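Local coordinates for protein high choriolytic enzyme 1 (Oryzias latipes, PDB 3VTG) that acts as a zinc metalloprotease of the astacin family that helps break down the egg envelope when the fish hatches, at residues Glu29-Ala41 with Ile86-Gln98. Numbering follows the deposited sequence.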
loop_
_atom_site.group_PDB
_atom_site.type_symbol
_atom_site.label_atom_id
_atom_site.label_comp_id
_atom_site.label_asym_id
_atom_site.label_seq_id
_atom_site.Cartn_x
_atom_site.Cartn_y
_atom_site.Cartn_z
ATOM N N GLU A 29 -18.927 -12.178 -4.801
ATOM C CA GLU A 29 -19.078 -12.585 -3.401
ATOM C C GLU A 29 -19.478 -11.410 -2.506
ATOM O O GLU A 29 -20.232 -11.577 -1.547
ATOM C CB GLU A 29 -17.794 -13.234 -2.869
ATOM C CG GLU A 29 -17.936 -13.801 -1.460
ATOM C CD GLU A 29 -16.661 -14.406 -0.901
ATOM O OE1 GLU A 29 -15.638 -14.448 -1.615
ATOM O OE2 GLU A 29 -16.690 -14.855 0.267
ATOM N N TYR A 30 -18.966 -10.224 -2.820
ATOM C CA TYR A 30 -19.241 -9.035 -2.019
ATOM C C TYR A 30 -20.673 -8.541 -2.196
ATOM O O TYR A 30 -21.191 -8.507 -3.315
ATOM C CB TYR A 30 -18.276 -7.910 -2.386
ATOM C CG TYR A 30 -16.815 -8.182 -2.099
ATOM C CD1 TYR A 30 -16.315 -8.127 -0.799
ATOM C CD2 TYR A 30 -15.926 -8.457 -3.136
ATOM C CE1 TYR A 30 -14.973 -8.357 -0.541
ATOM C CE2 TYR A 30 -14.582 -8.682 -2.889
ATOM C CZ TYR A 30 -14.109 -8.631 -1.593
ATOM O OH TYR A 30 -12.773 -8.846 -1.349
ATOM N N SER A 31 -21.299 -8.152 -1.087
ATOM C CA SER A 31 -22.605 -7.496 -1.117
ATOM C C SER A 31 -22.474 -6.094 -1.706
ATOM O O SER A 31 -21.364 -5.564 -1.819
ATOM C CB SER A 31 -23.191 -7.405 0.294
ATOM O OG SER A 31 -22.387 -6.586 1.125
ATOM N N GLY A 32 -23.607 -5.490 -2.058
ATOM C CA GLY A 32 -23.635 -4.116 -2.557
ATOM C C GLY A 32 -22.970 -3.128 -1.612
ATOM O O GLY A 32 -22.259 -2.223 -2.050
ATOM N N GLY A 33 -23.199 -3.305 -0.312
ATOM C CA GLY A 33 -22.593 -2.457 0.711
ATOM C C GLY A 33 -21.079 -2.575 0.742
ATOM O O GLY A 33 -20.373 -1.581 0.912
ATOM N N GLU A 34 -20.580 -3.795 0.571
ATOM C CA GLU A 34 -19.141 -4.048 0.565
ATOM C C GLU A 34 -18.466 -3.474 -0.682
ATOM O O GLU A 34 -17.381 -2.893 -0.597
ATOM C CB GLU A 34 -18.862 -5.543 0.710
ATOM C CG GLU A 34 -19.150 -6.076 2.106
ATOM C CD GLU A 34 -19.243 -7.586 2.136
ATOM O OE1 GLU A 34 -18.316 -8.224 2.672
ATOM O OE2 GLU A 34 -20.233 -8.137 1.607
ATOM N N VAL A 35 -19.117 -3.630 -1.836
ATOM C CA VAL A 35 -18.672 -2.978 -3.069
ATOM C C VAL A 35 -18.560 -1.467 -2.850
ATOM O O VAL A 35 -17.562 -0.849 -3.231
ATOM C CB VAL A 35 -19.624 -3.270 -4.255
ATOM C CG1 VAL A 35 -19.253 -2.421 -5.464
ATOM C CG2 VAL A 35 -19.592 -4.746 -4.624
ATOM N N ALA A 36 -19.577 -0.881 -2.221
ATOM C CA ALA A 36 -19.591 0.558 -1.938
ATOM C C ALA A 36 -18.437 0.993 -1.031
ATOM O O ALA A 36 -17.877 2.071 -1.222
ATOM C CB ALA A 36 -20.934 0.981 -1.362
ATOM N N THR A 37 -18.076 0.147 -0.067
ATOM C CA THR A 37 -16.940 0.422 0.814
ATOM C C THR A 37 -15.629 0.459 0.029
ATOM O O THR A 37 -14.817 1.373 0.200
ATOM C CB THR A 37 -16.867 -0.590 1.978
ATOM O OG1 THR A 37 -18.053 -0.479 2.774
ATOM C CG2 THR A 37 -15.653 -0.330 2.868
ATOM N N ILE A 38 -15.443 -0.526 -0.845
ATOM C CA ILE A 38 -14.254 -0.603 -1.691
ATOM C C ILE A 38 -14.175 0.611 -2.624
ATOM O O ILE A 38 -13.131 1.257 -2.720
ATOM C CB ILE A 38 -14.213 -1.925 -2.491
ATOM C CG1 ILE A 38 -14.109 -3.117 -1.530
ATOM C CG2 ILE A 38 -13.051 -1.929 -3.483
ATOM C CD1 ILE A 38 -14.571 -4.438 -2.116
ATOM N N GLU A 39 -15.286 0.935 -3.282
ATOM C CA GLU A 39 -15.310 2.070 -4.203
ATOM C C GLU A 39 -15.145 3.402 -3.462
ATOM O O GLU A 39 -14.546 4.339 -3.989
ATOM C CB GLU A 39 -16.562 2.039 -5.094
ATOM C CG GLU A 39 -16.566 0.864 -6.074
ATOM C CD GLU A 39 -17.669 0.916 -7.124
ATOM O OE1 GLU A 39 -18.752 1.479 -6.844
ATOM O OE2 GLU A 39 -17.461 0.373 -8.236
ATOM N N GLY A 40 -15.650 3.470 -2.230
ATOM C CA GLY A 40 -15.455 4.639 -1.374
ATOM C C GLY A 40 -13.986 4.892 -1.077
ATOM O O GLY A 40 -13.516 6.031 -1.143
ATOM N N ALA A 41 -13.259 3.823 -0.758
ATOM C CA ALA A 41 -11.822 3.906 -0.512
ATOM C C ALA A 41 -11.062 4.352 -1.757
ATOM O O ALA A 41 -10.104 5.117 -1.665
ATOM C CB ALA A 41 -11.289 2.577 -0.006
ATOM N N ILE A 86 -9.197 -8.335 -0.332
ATOM C CA ILE A 86 -9.821 -7.667 0.801
ATOM C C ILE A 86 -10.698 -8.724 1.474
ATOM O O ILE A 86 -11.856 -8.919 1.095
ATOM C CB ILE A 86 -10.647 -6.426 0.364
ATOM C CG1 ILE A 86 -9.751 -5.382 -0.320
ATOM C CG2 ILE A 86 -11.401 -5.806 1.538
ATOM C CD1 ILE A 86 -8.638 -4.816 0.549
ATOM N N ASN A 87 -10.132 -9.444 2.441
ATOM C CA ASN A 87 -10.914 -10.432 3.177
ATOM C C ASN A 87 -12.103 -9.748 3.845
ATOM O O ASN A 87 -11.943 -8.720 4.507
ATOM C CB ASN A 87 -10.067 -11.166 4.215
ATOM C CG ASN A 87 -10.856 -12.233 4.949
ATOM O OD1 ASN A 87 -11.442 -11.969 5.999
ATOM N ND2 ASN A 87 -10.898 -13.436 4.387
ATOM N N ARG A 88 -13.289 -10.323 3.659
ATOM C CA ARG A 88 -14.534 -9.741 4.163
ATOM C C ARG A 88 -14.562 -9.586 5.683
ATOM O O ARG A 88 -15.226 -8.690 6.203
ATOM C CB ARG A 88 -15.731 -10.581 3.725
ATOM C CG ARG A 88 -15.928 -10.665 2.223
ATOM C CD ARG A 88 -17.059 -11.620 1.905
ATOM N NE ARG A 88 -18.361 -10.971 2.033
ATOM C CZ ARG A 88 -19.527 -11.605 1.966
ATOM N NH1 ARG A 88 -19.571 -12.921 1.789
ATOM N NH2 ARG A 88 -20.654 -10.919 2.075
ATOM N N GLY A 89 -13.838 -10.458 6.380
ATOM C CA GLY A 89 -13.838 -10.472 7.841
ATOM C C GLY A 89 -12.857 -9.517 8.492
ATOM O O GLY A 89 -13.124 -9.007 9.581
ATOM N N GLY A 90 -11.724 -9.268 7.842
ATOM C CA GLY A 90 -10.661 -8.489 8.478
ATOM C C GLY A 90 -10.136 -7.266 7.751
ATOM O O GLY A 90 -9.284 -6.550 8.284
ATOM N N CYS A 91 -10.639 -7.008 6.546
ATOM C CA CYS A 91 -10.045 -5.978 5.691
ATOM C C CYS A 91 -11.005 -4.899 5.192
ATOM O O CYS A 91 -10.576 -3.969 4.505
ATOM C CB CYS A 91 -9.360 -6.620 4.481
ATOM S SG CYS A 91 -8.262 -7.999 4.859
ATOM N N MET A 92 -12.290 -5.009 5.523
ATOM C CA MET A 92 -13.296 -4.103 4.953
ATOM C C MET A 92 -13.345 -2.754 5.679
ATOM O O MET A 92 -14.349 -2.390 6.300
ATOM C CB MET A 92 -14.673 -4.775 4.901
ATOM C CG MET A 92 -15.685 -4.086 3.993
ATOM S SD MET A 92 -15.196 -3.980 2.257
ATOM C CE MET A 92 -15.235 -5.703 1.767
ATOM N N TYR A 93 -12.235 -2.029 5.590
ATOM C CA TYR A 93 -12.070 -0.728 6.226
ATOM C C TYR A 93 -11.342 0.164 5.243
ATOM O O TYR A 93 -10.391 -0.271 4.588
ATOM C CB TYR A 93 -11.273 -0.865 7.526
ATOM C CG TYR A 93 -11.918 -1.808 8.511
ATOM C CD1 TYR A 93 -12.940 -1.373 9.354
ATOM C CD2 TYR A 93 -11.521 -3.144 8.586
ATOM C CE1 TYR A 93 -13.544 -2.240 10.248
ATOM C CE2 TYR A 93 -12.122 -4.019 9.478
ATOM C CZ TYR A 93 -13.129 -3.560 10.306
ATOM O OH TYR A 93 -13.726 -4.421 11.197
ATOM N N SER A 94 -11.790 1.409 5.139
ATOM C CA SER A 94 -11.275 2.325 4.125
ATOM C C SER A 94 -9.748 2.417 4.095
ATOM O O SER A 94 -9.146 2.286 3.033
ATOM C CB SER A 94 -11.887 3.714 4.283
ATOM O OG SER A 94 -11.570 4.517 3.161
ATOM N N GLY A 95 -9.133 2.627 5.258
ATOM C CA GLY A 95 -7.684 2.793 5.345
ATOM C C GLY A 95 -6.904 1.574 4.885
ATOM O O GLY A 95 -5.892 1.704 4.196
ATOM N N ILE A 96 -7.372 0.389 5.268
ATOM C CA ILE A 96 -6.751 -0.865 4.841
ATOM C C ILE A 96 -6.854 -1.035 3.321
ATOM O O ILE A 96 -5.876 -1.413 2.660
ATOM C CB ILE A 96 -7.359 -2.077 5.585
ATOM C CG1 ILE A 96 -6.947 -2.044 7.064
ATOM C CG2 ILE A 96 -6.929 -3.391 4.941
ATOM C CD1 ILE A 96 -7.584 -3.115 7.925
ATOM N N ILE A 97 -8.027 -0.734 2.769
ATOM C CA ILE A 97 -8.227 -0.832 1.323
ATOM C C ILE A 97 -7.302 0.145 0.586
ATOM O O ILE A 97 -6.666 -0.228 -0.398
ATOM C CB ILE A 97 -9.709 -0.645 0.920
ATOM C CG1 ILE A 97 -10.582 -1.730 1.566
ATOM C CG2 ILE A 97 -9.860 -0.680 -0.598
ATOM C CD1 ILE A 97 -12.041 -1.351 1.720
ATOM N N GLN A 98 -7.199 1.372 1.092
ATOM C CA GLN A 98 -6.285 2.370 0.526
ATOM C C GLN A 98 -4.826 1.903 0.558
ATOM O O GLN A 98 -4.086 2.092 -0.408
ATOM C CB GLN A 98 -6.420 3.703 1.258
ATOM C CG GLN A 98 -7.755 4.401 1.060
ATOM C CD GLN A 98 -7.867 5.648 1.913
ATOM O OE1 GLN A 98 -6.990 6.516 1.879
ATOM N NE2 GLN A 98 -8.941 5.747 2.685
HETATM O O HOH W 1 -23.282 -11.112 0.040
HETATM O O HOH W 2 -16.908 -7.118 4.731
#
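The methyl of A41 lies against I97, CB to CG2 at 3.6 Å, in the packed half of this contact, where the axes of the short segments 32-41 and 94-98 pass 8.8 Å apart (signed crossing angle -61°). CG of M92 lies anti to the backbone N, and the chain then bends back twice, which carries its SD along T37 CG2 and brings CE to 3.5 Å from CE1 of Y30. I38 CD1 covers one face of that ring, while at its edge OH of the buried Y30 donates to the carbonyl O of I86 (2.6 Å).

Toward the exposed start of helix 32-41 packing gives way to charge. R88 grips E34 side-on, NE to OE1 at 2.8 Å and nearly straight (173°), NH2 to OE2 at 2.9 Å, both on syn lone pairs. S31 N to OE2, from above the carboxylate plane, and the weak E34 N to S31 OG make a capping box; S31 OG also donates to OE2, on its anti lone pair. Over one face of the guanidinium sits E29 O; the E29 carboxylate adds only a long salt bridge, and water joins E34 OE1 to R88 O. A glutamine in place of E34 would probably leave the R88 guanidinium without its close charged mate and weaken the hold on the S31 cap.

On the sheet side, Y30, I38 and I86 meet V65 of strand 62-66, I38 also reaches I26 of strand 20-26, and C91 is disulfide-bonded to C71; the contact joins helix 32-43 to the loop that leads into helix 94-105, which carries the zinc ligands H99 and H103, alongside the mixed sheet of the astacin domain.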